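Local coordinates for packaging enzyme P4 (Pseudomonas phage phi6, PDB 4BLO), which hydrolyses nucleoside triphosphates as a hexameric, RecA-like P-loop motor that probably drives packaging of the viral RNA, at residues L140-L145 against N183-S188; H110-E115 against D224-M229; V173-G178 against N218-Y223; L145-E150 against A161-T166; G120-M125 against G253-A258. One frame throughout, in Å; residues are numbered along the deposited sequence.

Contacts 1, 2, 4 and 5 all reach one P-loop sheet, in which strands 161-163, 144-147, 184-187, 226-231, 120-126 and 253-258 run parallel in that order. Contacts 1 and 4 share Leu145 and strand 144-147, their centres about 10 Å apart; the centres of contacts 4 and 5 are about 18 Å apart. Contact 2 lays the 110-115 loop on strand 226-231, and contact 3 pairs two helices against the same sheet. One ADP and a calcium ion lie near strands 184-187 and 253-258: the side chain of Asp187 (contact 1) is about 4 Å from the calcium ion and about 5 Å from ADP, while that of Cys257 (contact 5) is about 6 Å from ADP.

Contact 1: residues L140-L145 against N183-S188; sequences LRPDVL and NVAVDS
Asp143 and Asn183 meet beside two neighbouring parallel strands of the P-loop core, 144-147 and 184-187. Their side chains cross at a slant, with the carboxylate and amide planes turned 31° from each other, and it is the backbone of Asn183 rather than its amide that the acid grips. Asn183 N donates to Asp143 OD2 (2.9 Å), reaching it from above the carboxylate plane, 49° out of it. In return Asn183 O takes a nearly straight bond from Val144 N and a weak one from Asp143 N. One strand step on, Ala185 N bonds to Val144 O (3.0 Å). On the sheet face that carries Leu145 and Ala185, the Pro142 ring rests on the alanine methyl, CB and CG each 3.7 Å from Ala185 CB, and helix 132-140 covers this face through Leu136. Leu145 and Asp187 point the same way, side by side. The Asp187 carboxylate looks beyond the pair to Ser133 of the P-loop, whose OG is hydrogen-bonded to OD2, consistent with a Walker B aspartate. Leu145 CG stands anti to its backbone N (chi1 171°), and from there CD1 comes to 4.1 Å from Asp187 CB.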
# COMPACT_ATOMS: atom_id res chain seq x y z
N LEU L 140 34.66 4.84 22.38
CA LEU L 140 35.13 3.75 21.53
C LEU L 140 36.46 4.00 20.82
O LEU L 140 37.24 3.05 20.74
CB LEU L 140 34.06 3.31 20.54
CG LEU L 140 32.76 2.72 21.14
CD1 LEU L 140 31.66 2.70 20.07
CD2 LEU L 140 32.98 1.36 21.75
N ARG L 141 36.79 5.23 20.36
CA ARG L 141 38.08 5.58 19.66
C ARG L 141 38.36 4.64 18.45
O ARG L 141 39.34 3.88 18.53
CB ARG L 141 39.25 5.45 20.69
CG ARG L 141 39.06 6.09 22.07
CD ARG L 141 39.40 7.58 22.13
NE ARG L 141 40.83 7.89 22.06
CZ ARG L 141 41.51 8.09 20.93
NH1 ARG L 141 40.92 7.94 19.75
NH2 ARG L 141 42.80 8.42 20.98
N PRO L 142 37.57 4.66 17.35
CA PRO L 142 37.87 3.75 16.21
C PRO L 142 39.09 4.14 15.38
O PRO L 142 39.43 5.32 15.34
CB PRO L 142 36.62 3.83 15.37
CG PRO L 142 35.79 4.89 16.01
CD PRO L 142 36.40 5.51 17.12
N ASP L 143 39.73 3.15 14.72
CA ASP L 143 40.89 3.40 13.87
C ASP L 143 40.48 4.12 12.58
O ASP L 143 41.15 5.05 12.16
CB ASP L 143 41.66 2.10 13.54
CG ASP L 143 42.10 1.26 14.72
OD1 ASP L 143 42.21 1.80 15.84
OD2 ASP L 143 42.35 0.05 14.52
N VAL L 144 39.38 3.67 11.97
CA VAL L 144 38.82 4.24 10.74
C VAL L 144 37.36 4.65 11.02
O VAL L 144 36.57 3.83 11.48
CB VAL L 144 38.95 3.24 9.55
CG1 VAL L 144 38.30 3.79 8.28
CG2 VAL L 144 40.42 2.89 9.27
N LEU L 145 37.02 5.91 10.77
CA LEU L 145 35.67 6.42 10.97
C LEU L 145 35.00 6.72 9.63
O LEU L 145 35.34 7.72 8.98
CB LEU L 145 35.67 7.67 11.89
CG LEU L 145 34.34 8.47 12.03
CD1 LEU L 145 33.29 7.71 12.83
CD2 LEU L 145 34.60 9.82 12.65
N ASN L 183 40.07 -1.30 13.26
CA ASN L 183 38.83 -1.10 14.00
C ASN L 183 38.02 -0.07 13.24
O ASN L 183 38.25 1.14 13.37
CB ASN L 183 39.12 -0.67 15.43
CG ASN L 183 39.75 -1.74 16.28
OD1 ASN L 183 40.50 -1.45 17.21
ND2 ASN L 183 39.43 -3.00 16.02
N VAL L 184 37.11 -0.57 12.39
CA VAL L 184 36.27 0.22 11.50
C VAL L 184 34.93 0.53 12.17
O VAL L 184 34.34 -0.34 12.81
CB VAL L 184 36.07 -0.49 10.13
CG1 VAL L 184 35.25 0.36 9.17
CG2 VAL L 184 37.41 -0.84 9.50
N ALA L 185 34.46 1.79 12.01
CA ALA L 185 33.18 2.26 12.52
C ALA L 185 32.42 3.01 11.45
O ALA L 185 33.04 3.69 10.63
CB ALA L 185 33.39 3.15 13.72
N VAL L 186 31.08 2.90 11.46
CA VAL L 186 30.21 3.60 10.50
C VAL L 186 29.23 4.51 11.23
O VAL L 186 28.37 4.03 11.98
CB VAL L 186 29.45 2.64 9.54
CG1 VAL L 186 28.79 3.41 8.41
CG2 VAL L 186 30.38 1.57 8.98
N ASP L 187 29.39 5.84 11.01
CA ASP L 187 28.53 6.92 11.51
C ASP L 187 28.13 7.81 10.33
O ASP L 187 28.94 8.63 9.90
CB ASP L 187 29.21 7.73 12.63
CG ASP L 187 28.28 8.65 13.43
OD1 ASP L 187 27.04 8.45 13.37
OD2 ASP L 187 28.80 9.55 14.13
N SER L 188 26.96 7.60 9.72
CA SER L 188 25.84 6.74 10.12
C SER L 188 25.53 5.67 9.11
O SER L 188 26.10 5.66 8.01
CB SER L 188 24.58 7.60 10.23
OG SER L 188 23.72 7.23 11.29

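Contact 2: residues H110-E115 against D224-M229; sequences HRWPSE and DCSVVM
Ser226 is the hub between the 110-115 loop and strand 226-231, and a hydrogen bond from its OG links the two. This OG, anti to the backbone N (chi1 -172°), donates to Trp112 O at 2.6 Å, tilted 20° from the carbonyl plane. That carbonyl belongs to the cis peptide before Pro113, whose ring sits beside the same hydroxyl, CD 3.4 Å from Ser226 OG.

The aromatic contacts come next. Ser226 CB stands over the middle of the His110 imidazole, a CH-pi contact 3.5 Å from the ring centroid and 12° off its normal. Asp224 O lies at the edge of that ring, near its plane, while His110 NE2 is hydrogen-bonded to Ser119. Trp112 presents an edge instead: its CZ3 is 3.3 Å from Ser226 O, which lies in the indole plane.

Apolar packing gathers on one methyl of Val228. Trp112 crosses this side chain at about a right angle and brings CH2 to 3.5 Å from Val228 CG2, whereas the Pro113 ring slides past it, CB 3.8 Å from the same CG2. Leu136 and Leu140 of helix 132-140 also pack on Val228.

Outside the pair, Trp112 NE1 bonds to Leu140 O, and Asp224 forms salt bridges with Arg105 and Arg12, which would probably favour its charged form. The buried serine hydroxyl thus has a carbonyl to donate to, and the loop is joined to the P-loop core by that bond, the His110 face, the Trp112 edge and a valine methyl.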
# COMPACT_ATOMS: atom_id res chain seq x y z
N HIS L 110 38.67 -10.31 18.92
CA HIS L 110 39.18 -8.93 18.88
C HIS L 110 39.17 -8.31 20.30
O HIS L 110 38.51 -8.82 21.20
CB HIS L 110 38.32 -8.07 17.92
CG HIS L 110 38.34 -8.51 16.49
ND1 HIS L 110 39.12 -7.87 15.55
CD2 HIS L 110 37.65 -9.50 15.87
CE1 HIS L 110 38.90 -8.49 14.41
NE2 HIS L 110 38.03 -9.49 14.55
N ARG L 111 39.91 -7.21 20.48
CA ARG L 111 39.95 -6.49 21.76
C ARG L 111 38.96 -5.29 21.74
O ARG L 111 38.66 -4.72 22.79
CB ARG L 111 41.36 -6.00 22.07
CG ARG L 111 42.25 -7.07 22.70
CD ARG L 111 43.65 -6.55 22.96
NE ARG L 111 44.53 -6.72 21.80
CZ ARG L 111 45.84 -6.52 21.80
NH1 ARG L 111 46.46 -6.13 22.91
NH2 ARG L 111 46.55 -6.71 20.70
N TRP L 112 38.47 -4.93 20.53
CA TRP L 112 37.57 -3.81 20.27
C TRP L 112 36.33 -4.29 19.52
O TRP L 112 36.48 -5.12 18.62
CB TRP L 112 38.32 -2.76 19.45
CG TRP L 112 37.58 -1.47 19.18
CD1 TRP L 112 37.65 -0.33 19.93
CD2 TRP L 112 36.74 -1.17 18.05
NE1 TRP L 112 36.89 0.66 19.34
CE2 TRP L 112 36.32 0.17 18.19
CE3 TRP L 112 36.31 -1.90 16.94
CZ2 TRP L 112 35.49 0.79 17.25
CZ3 TRP L 112 35.50 -1.28 16.00
CH2 TRP L 112 35.10 0.05 16.16
N PRO L 113 35.09 -3.80 19.81
CA PRO L 113 34.71 -2.78 20.82
C PRO L 113 34.72 -3.30 22.26
O PRO L 113 34.63 -2.49 23.19
CB PRO L 113 33.30 -2.38 20.39
CG PRO L 113 32.75 -3.62 19.72
CD PRO L 113 33.93 -4.27 19.04
N SER L 114 34.84 -4.63 22.46
CA SER L 114 34.90 -5.24 23.78
C SER L 114 35.93 -6.38 23.80
O SER L 114 36.21 -6.96 22.76
CB SER L 114 33.53 -5.75 24.22
OG SER L 114 33.61 -6.32 25.52
N GLU L 115 36.50 -6.68 24.99
CA GLU L 115 37.54 -7.69 25.14
C GLU L 115 37.04 -9.09 24.82
O GLU L 115 36.03 -9.55 25.36
CB GLU L 115 38.14 -7.68 26.56
CG GLU L 115 39.44 -6.90 26.68
CD GLU L 115 40.69 -7.46 26.04
OE1 GLU L 115 40.67 -8.62 25.56
OE2 GLU L 115 41.72 -6.74 26.04
N ASP L 224 36.71 -11.88 9.26
CA ASP L 224 37.40 -11.55 10.52
C ASP L 224 37.41 -10.05 10.85
O ASP L 224 38.39 -9.55 11.42
CB ASP L 224 38.84 -12.10 10.52
CG ASP L 224 39.00 -13.58 10.22
OD1 ASP L 224 38.08 -14.36 10.58
OD2 ASP L 224 40.07 -13.96 9.70
N CYS L 225 36.31 -9.34 10.51
CA CYS L 225 36.14 -7.90 10.76
C CYS L 225 35.43 -7.66 12.09
O CYS L 225 34.53 -8.42 12.47
CB CYS L 225 35.35 -7.24 9.63
SG CYS L 225 36.04 -7.48 7.97
N SER L 226 35.79 -6.56 12.74
CA SER L 226 35.15 -6.05 13.95
C SER L 226 34.70 -4.61 13.63
O SER L 226 35.50 -3.67 13.66
CB SER L 226 36.09 -6.11 15.15
OG SER L 226 35.38 -5.78 16.33
N VAL L 227 33.42 -4.47 13.25
CA VAL L 227 32.82 -3.20 12.85
C VAL L 227 31.74 -2.76 13.86
O VAL L 227 30.98 -3.58 14.37
CB VAL L 227 32.25 -3.31 11.40
CG1 VAL L 227 31.57 -2.01 10.94
CG2 VAL L 227 33.33 -3.75 10.40
N VAL L 228 31.69 -1.46 14.14
CA VAL L 228 30.68 -0.79 14.97
C VAL L 228 29.86 0.12 14.04
O VAL L 228 30.41 1.05 13.46
CB VAL L 228 31.29 0.01 16.16
CG1 VAL L 228 30.25 0.96 16.81
CG2 VAL L 228 31.88 -0.94 17.20
N MET L 229 28.57 -0.15 13.89
CA MET L 229 27.67 0.67 13.06
C MET L 229 26.69 1.41 13.94
O MET L 229 26.05 0.78 14.78
CB MET L 229 26.90 -0.18 12.03
CG MET L 229 27.79 -0.88 11.04
SD MET L 229 26.89 -1.38 9.55
CE MET L 229 25.71 -2.49 10.23

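Contact 3: residues V173-G178 against N218-Y223; sequences VCIGLG and NLFTQY
Ile175 carries most of the packing between helices 167-179 and 208-222, inserting its two branches among Leu219, Phe220 and Tyr223. At CB the chain forks. The CG2 methyl, anti to the backbone N, meets the Tyr223 ring obliquely, 3.7 Å from CD2 and 4.0 Å from CG. The other branch starts with CG1, anti to the carbonyl carbon (chi1 -62°); it reaches the rim of the Phe220 ring, near the ring plane, with CG1 3.9 Å from Phe220 CE1. At the tip the contact is looser, Ile175 CD1 lying 4.5 Å from Leu219 CD2. Beside this branch Cys174 CB touches Phe220 CZ and CE1, each at 3.6 Å, and its sulfur stands oblique to the ring, SG 5.2 Å from the Phe220 centroid. Cys174 also packs on Val184 and Val186, and Phe220 on Val227, so both helices bear on the sheet. Thr221 packs on Ala152 of a neighbouring subunit. The short helical segments lie 10.3 Å apart with axes inclined by 21°, running the same way, as is typical of adjacent connecting helices on one face of a parallel alpha/beta P-loop core.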
# COMPACT_ATOMS: atom_id res chain seq x y z
N VAL L 173 35.12 -0.49 2.40
CA VAL L 173 35.97 0.01 3.48
C VAL L 173 35.86 -0.89 4.71
O VAL L 173 36.89 -1.22 5.30
CB VAL L 173 35.68 1.50 3.82
CG1 VAL L 173 36.73 2.05 4.78
CG2 VAL L 173 35.63 2.36 2.56
N CYS L 174 34.63 -1.32 5.07
CA CYS L 174 34.38 -2.18 6.23
C CYS L 174 35.08 -3.55 6.08
O CYS L 174 35.85 -3.93 6.96
CB CYS L 174 32.89 -2.34 6.48
SG CYS L 174 32.13 -0.94 7.35
N ILE L 175 34.82 -4.28 4.96
CA ILE L 175 35.42 -5.60 4.71
C ILE L 175 36.92 -5.45 4.41
O ILE L 175 37.73 -6.16 5.01
CB ILE L 175 34.67 -6.38 3.58
CG1 ILE L 175 33.21 -6.65 3.98
CG2 ILE L 175 35.40 -7.70 3.23
CD1 ILE L 175 32.24 -6.83 2.80
N GLY L 176 37.28 -4.54 3.51
CA GLY L 176 38.66 -4.30 3.11
C GLY L 176 39.61 -4.01 4.24
O GLY L 176 40.59 -4.74 4.43
N LEU L 177 39.33 -2.95 5.02
CA LEU L 177 40.19 -2.52 6.14
C LEU L 177 39.97 -3.36 7.40
O LEU L 177 40.93 -3.63 8.12
CB LEU L 177 40.02 -1.03 6.46
CG LEU L 177 40.35 -0.03 5.33
CD1 LEU L 177 40.25 1.39 5.82
CD2 LEU L 177 41.75 -0.24 4.77
N GLY L 178 38.72 -3.78 7.64
CA GLY L 178 38.36 -4.59 8.80
C GLY L 178 39.04 -5.94 8.83
O GLY L 178 39.42 -6.40 9.91
N ASN L 218 27.36 -11.55 9.87
CA ASN L 218 27.97 -12.80 9.39
C ASN L 218 29.00 -12.53 8.28
O ASN L 218 30.02 -13.22 8.22
CB ASN L 218 26.90 -13.80 8.95
CG ASN L 218 26.00 -14.30 10.06
OD1 ASN L 218 24.85 -14.71 9.81
ND2 ASN L 218 26.48 -14.31 11.30
N LEU L 219 28.75 -11.50 7.45
CA LEU L 219 29.67 -11.07 6.39
C LEU L 219 31.00 -10.64 7.04
O LEU L 219 32.07 -11.00 6.55
CB LEU L 219 29.01 -9.90 5.63
CG LEU L 219 29.11 -9.84 4.10
CD1 LEU L 219 28.69 -11.13 3.43
CD2 LEU L 219 28.27 -8.71 3.56
N PHE L 220 30.94 -9.94 8.18
CA PHE L 220 32.13 -9.51 8.93
C PHE L 220 32.74 -10.68 9.70
O PHE L 220 33.97 -10.71 9.83
CB PHE L 220 31.81 -8.35 9.87
CG PHE L 220 31.37 -7.08 9.19
CD1 PHE L 220 31.86 -6.73 7.94
CD2 PHE L 220 30.49 -6.20 9.82
CE1 PHE L 220 31.46 -5.54 7.31
CE2 PHE L 220 30.10 -5.01 9.20
CZ PHE L 220 30.59 -4.69 7.95
N THR L 221 31.92 -11.63 10.20
CA THR L 221 32.40 -12.81 10.93
C THR L 221 33.24 -13.69 10.00
O THR L 221 34.29 -14.18 10.41
CB THR L 221 31.23 -13.59 11.55
OG1 THR L 221 30.40 -12.70 12.29
CG2 THR L 221 31.70 -14.74 12.45
N GLN L 222 32.79 -13.85 8.75
CA GLN L 222 33.46 -14.64 7.72
C GLN L 222 34.79 -14.01 7.28
O GLN L 222 35.71 -14.76 6.91
CB GLN L 222 32.53 -14.78 6.52
CG GLN L 222 32.65 -16.13 5.86
CD GLN L 222 31.41 -16.46 5.06
OE1 GLN L 222 31.14 -15.82 4.04
NE2 GLN L 222 30.65 -17.46 5.51
N TYR L 223 34.90 -12.66 7.30
CA TYR L 223 36.10 -11.93 6.86
C TYR L 223 36.93 -11.35 8.04
O TYR L 223 37.78 -10.49 7.82
CB TYR L 223 35.71 -10.84 5.84
CG TYR L 223 35.04 -11.40 4.61
CD1 TYR L 223 35.63 -12.42 3.87
CD2 TYR L 223 33.82 -10.91 4.17
CE1 TYR L 223 35.01 -12.95 2.75
CE2 TYR L 223 33.19 -11.43 3.04
CZ TYR L 223 33.80 -12.44 2.32
OH TYR L 223 33.18 -12.95 1.19

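Contact 4: residues L145-E150 against A161-T166; sequences LIRWGE and AVHIST
Ile146, Val162 and Ile164 form the apolar centre. Ile146 and Val162 lie side by side and point the same way from neighbouring strands, their CG1 methylene and CG1 methyl 3.8 Å apart. Ile146 CG2 turns instead to Ile164, 3.6 Å from its CG1, and helix 167-179 closes over this face with Val173, Cys174 and Met170. Ile164 then extends outward: its CD1 methyl sits over the five-membered ring of Trp148, 3.6 Å from the centroid and 13° off the normal, a CH-pi contact. The backbones pair in parallel, with Val162 N bonded to Leu145 O, Arg147 N to Val162 O and Ile164 N to Arg147 O, which sets strand 161-163 at this chain's edge of the P-loop sheet, beside strand 144-147. Farther along the chain, the Trp148 indole N-H makes a nearly straight bond to Ser165 O, with NE1 and that oxygen 3.0 Å apart. The oxygen lies in the indole plane, whereas NE1 stands above the carbonyl plane. Ser165 also shares backbone hydrogen bonds with a neighbouring subunit. On the opposite face Arg147 CB rests 3.6 Å from His163 CD2. The Arg147 chain, bent at chi2 and chi3, leads away from this pair: NH1 meets Asp156, which also accepts from His163 NE2, and NH2 meets Glu153, a residue of the ADP pocket.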
# COMPACT_ATOMS: atom_id res chain seq x y z
N LEU L 145 37.02 5.91 10.77
CA LEU L 145 35.67 6.42 10.97
C LEU L 145 35.00 6.72 9.63
O LEU L 145 35.34 7.72 8.98
CB LEU L 145 35.67 7.67 11.89
CG LEU L 145 34.34 8.47 12.03
CD1 LEU L 145 33.29 7.71 12.83
CD2 LEU L 145 34.60 9.82 12.65
N ILE L 146 34.07 5.84 9.21
CA ILE L 146 33.30 6.01 7.98
C ILE L 146 32.17 6.95 8.29
O ILE L 146 31.40 6.71 9.23
CB ILE L 146 32.80 4.67 7.37
CG1 ILE L 146 33.98 3.72 7.01
CG2 ILE L 146 31.85 4.91 6.17
CD1 ILE L 146 33.54 2.33 6.73
N ARG L 147 32.09 8.06 7.54
CA ARG L 147 31.04 9.05 7.72
C ARG L 147 30.09 8.99 6.53
O ARG L 147 30.51 9.12 5.37
CB ARG L 147 31.62 10.43 7.98
CG ARG L 147 32.03 10.60 9.42
CD ARG L 147 31.49 11.92 9.97
NE ARG L 147 30.46 11.76 10.99
CZ ARG L 147 29.59 12.71 11.35
NH1 ARG L 147 29.58 13.88 10.74
NH2 ARG L 147 28.69 12.47 12.30
N TRP L 148 28.81 8.70 6.82
CA TRP L 148 27.79 8.51 5.81
C TRP L 148 26.45 9.11 6.28
O TRP L 148 26.02 8.85 7.41
CB TRP L 148 27.68 7.00 5.53
CG TRP L 148 26.96 6.59 4.29
CD1 TRP L 148 26.99 7.19 3.06
CD2 TRP L 148 26.19 5.38 4.12
NE1 TRP L 148 26.23 6.48 2.17
CE2 TRP L 148 25.74 5.36 2.79
CE3 TRP L 148 25.82 4.34 4.99
CZ2 TRP L 148 24.94 4.32 2.29
CZ3 TRP L 148 25.01 3.32 4.50
CH2 TRP L 148 24.56 3.33 3.17
N GLY L 149 25.84 9.94 5.43
CA GLY L 149 24.54 10.57 5.66
C GLY L 149 24.35 11.27 6.99
O GLY L 149 23.29 11.17 7.61
N GLU L 150 25.39 11.99 7.42
CA GLU L 150 25.46 12.75 8.65
C GLU L 150 25.73 14.20 8.33
O GLU L 150 26.45 14.46 7.37
CB GLU L 150 26.57 12.16 9.51
CG GLU L 150 26.14 10.91 10.26
CD GLU L 150 24.88 11.10 11.08
OE1 GLU L 150 24.89 11.94 12.01
OE2 GLU L 150 23.85 10.47 10.73
N ALA L 161 38.50 10.08 9.52
CA ALA L 161 37.24 10.19 8.77
C ALA L 161 37.41 9.91 7.28
O ALA L 161 38.27 10.50 6.61
CB ALA L 161 36.61 11.57 8.98
N VAL L 162 36.56 9.01 6.76
CA VAL L 162 36.50 8.62 5.35
C VAL L 162 35.04 8.81 4.90
O VAL L 162 34.13 8.13 5.39
CB VAL L 162 37.11 7.21 5.04
CG1 VAL L 162 36.68 6.18 6.07
CG2 VAL L 162 36.80 6.75 3.62
N HIS L 163 34.82 9.80 4.02
CA HIS L 163 33.50 10.18 3.55
C HIS L 163 33.09 9.39 2.33
O HIS L 163 33.70 9.50 1.26
CB HIS L 163 33.41 11.69 3.29
CG HIS L 163 33.65 12.50 4.52
ND1 HIS L 163 34.91 13.03 4.81
CD2 HIS L 163 32.80 12.80 5.54
CE1 HIS L 163 34.77 13.66 5.97
NE2 HIS L 163 33.52 13.55 6.45
N ILE L 164 32.04 8.56 2.51
CA ILE L 164 31.45 7.74 1.46
C ILE L 164 30.07 8.31 1.05
O ILE L 164 29.54 9.22 1.71
CB ILE L 164 31.38 6.24 1.87
CG1 ILE L 164 30.44 6.01 3.06
CG2 ILE L 164 32.78 5.65 2.13
CD1 ILE L 164 29.69 4.78 3.01
N SER L 165 29.49 7.77 -0.04
CA SER L 165 28.21 8.15 -0.60
C SER L 165 27.29 6.95 -0.82
O SER L 165 26.08 7.12 -0.71
CB SER L 165 28.41 8.89 -1.92
OG SER L 165 28.89 8.06 -2.96
N THR L 166 27.84 5.75 -1.16
CA THR L 166 27.05 4.54 -1.47
C THR L 166 27.24 3.40 -0.44
O THR L 166 28.22 3.40 0.31
CB THR L 166 27.34 4.00 -2.90
OG1 THR L 166 28.52 3.20 -2.95
CG2 THR L 166 27.39 5.10 -3.96

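Contact 5: residues G120-M125 against G253-A258; sequences GVTALM and GAILCA
Leu124 meets both Ile255 and Cys257 with a single methyl: CD1 lies 3.8 Å from Ile255 CG2 and 3.7 Å from Cys257 SG. Its CG is anti to the backbone N (chi1 177°), and from this stem the methyl leans toward strand 253-258. On the same face Thr122 CG2 packs against Ile255 CD1 (3.9 Å), so threonine, isoleucine and leucine form one apolar patch. Thr122 also lies against Gly253, with OG1 3.6 Å from Gly253 CA. The other face is sparser: Met125 touches with its CB, 3.9 Å from Leu256 CD1, while the bent thioether chain beyond leads away.

The backbones hold these side chains in parallel register, their segment directions 8° apart. Five hydrogen bonds pass between the strands, from Gly253 N to Val121 O, Ala123 N to Gly253 O, Ile255 N to Ala123 O, Met125 N to Ile255 O and Cys257 N to Met125 O. The fourth (2.7 Å) meets the Ile255 carbonyl almost head-on.

Farther out, Val262, Thr265 and Phe267 of strand 261-269 back Ile255, and helix 240-248 covers the Ala123 and Met125 face. Strand 120-126 runs on into the P-loop, and Cys257 touches Ser130, part of the ADP pocket.

Peptide groups therefore supply the polar bonds of this pair, while mainly apolar carbon and the Cys257 sulfur make the side-chain contacts, a buried, uncharged pairing that leads into the phosphate-binding loop at the end of strand 120-126.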
# COMPACT_ATOMS: atom_id res chain seq x y z
N GLY L 120 32.35 -9.75 13.68
CA GLY L 120 30.97 -9.48 13.27
C GLY L 120 30.64 -8.01 13.33
O GLY L 120 31.52 -7.16 13.15
N VAL L 121 29.37 -7.69 13.60
CA VAL L 121 28.97 -6.29 13.70
C VAL L 121 28.41 -5.99 15.10
O VAL L 121 27.84 -6.85 15.77
CB VAL L 121 28.03 -5.83 12.54
CG1 VAL L 121 26.56 -6.10 12.83
CG2 VAL L 121 28.26 -4.36 12.23
N THR L 122 28.69 -4.77 15.55
CA THR L 122 28.24 -4.19 16.80
C THR L 122 27.33 -3.04 16.40
O THR L 122 27.64 -2.33 15.44
CB THR L 122 29.43 -3.82 17.68
OG1 THR L 122 30.21 -5.01 17.92
CG2 THR L 122 29.02 -3.17 19.00
N ALA L 123 26.15 -2.91 17.06
CA ALA L 123 25.19 -1.87 16.70
C ALA L 123 25.02 -0.87 17.81
O ALA L 123 24.55 -1.20 18.90
CB ALA L 123 23.84 -2.49 16.32
N LEU L 124 25.42 0.36 17.53
CA LEU L 124 25.35 1.45 18.48
C LEU L 124 24.03 2.18 18.28
O LEU L 124 23.89 2.99 17.36
CB LEU L 124 26.59 2.37 18.34
CG LEU L 124 26.74 3.63 19.17
CD1 LEU L 124 26.92 3.32 20.62
CD2 LEU L 124 27.90 4.42 18.65
N MET L 125 23.04 1.83 19.14
CA MET L 125 21.66 2.32 19.19
C MET L 125 21.48 3.55 20.08
O MET L 125 22.31 3.83 20.95
CB MET L 125 20.75 1.20 19.72
CG MET L 125 20.35 0.19 18.67
SD MET L 125 18.56 0.06 18.63
CE MET L 125 18.29 -0.18 16.92
N GLY L 253 27.49 -7.72 18.74
CA GLY L 253 27.59 -6.63 19.71
C GLY L 253 26.47 -5.62 19.59
O GLY L 253 26.00 -5.31 18.48
N ALA L 254 26.02 -5.11 20.73
CA ALA L 254 24.97 -4.10 20.75
C ALA L 254 25.18 -3.20 21.95
O ALA L 254 25.47 -3.68 23.05
CB ALA L 254 23.59 -4.75 20.78
N ILE L 255 25.05 -1.89 21.71
CA ILE L 255 25.18 -0.81 22.69
C ILE L 255 23.98 0.11 22.59
O ILE L 255 23.68 0.59 21.49
CB ILE L 255 26.49 0.01 22.51
CG1 ILE L 255 27.75 -0.87 22.40
CG2 ILE L 255 26.63 1.06 23.62
CD1 ILE L 255 28.87 -0.24 21.56
N LEU L 256 23.31 0.38 23.73
CA LEU L 256 22.22 1.34 23.79
C LEU L 256 22.72 2.61 24.46
O LEU L 256 23.43 2.55 25.45
CB LEU L 256 20.97 0.77 24.52
CG LEU L 256 19.70 1.70 24.57
CD1 LEU L 256 19.10 1.95 23.18
CD2 LEU L 256 18.64 1.18 25.52
N CYS L 257 22.36 3.76 23.89
CA CYS L 257 22.69 5.09 24.40
C CYS L 257 21.44 5.80 24.81
O CYS L 257 20.41 5.75 24.13
CB CYS L 257 23.46 5.90 23.37
SG CYS L 257 25.16 5.37 23.13
N ALA L 258 21.57 6.53 25.89
CA ALA L 258 20.51 7.32 26.49
C ALA L 258 21.14 8.36 27.40
O ALA L 258 21.98 8.03 28.26
CB ALA L 258 19.55 6.43 27.26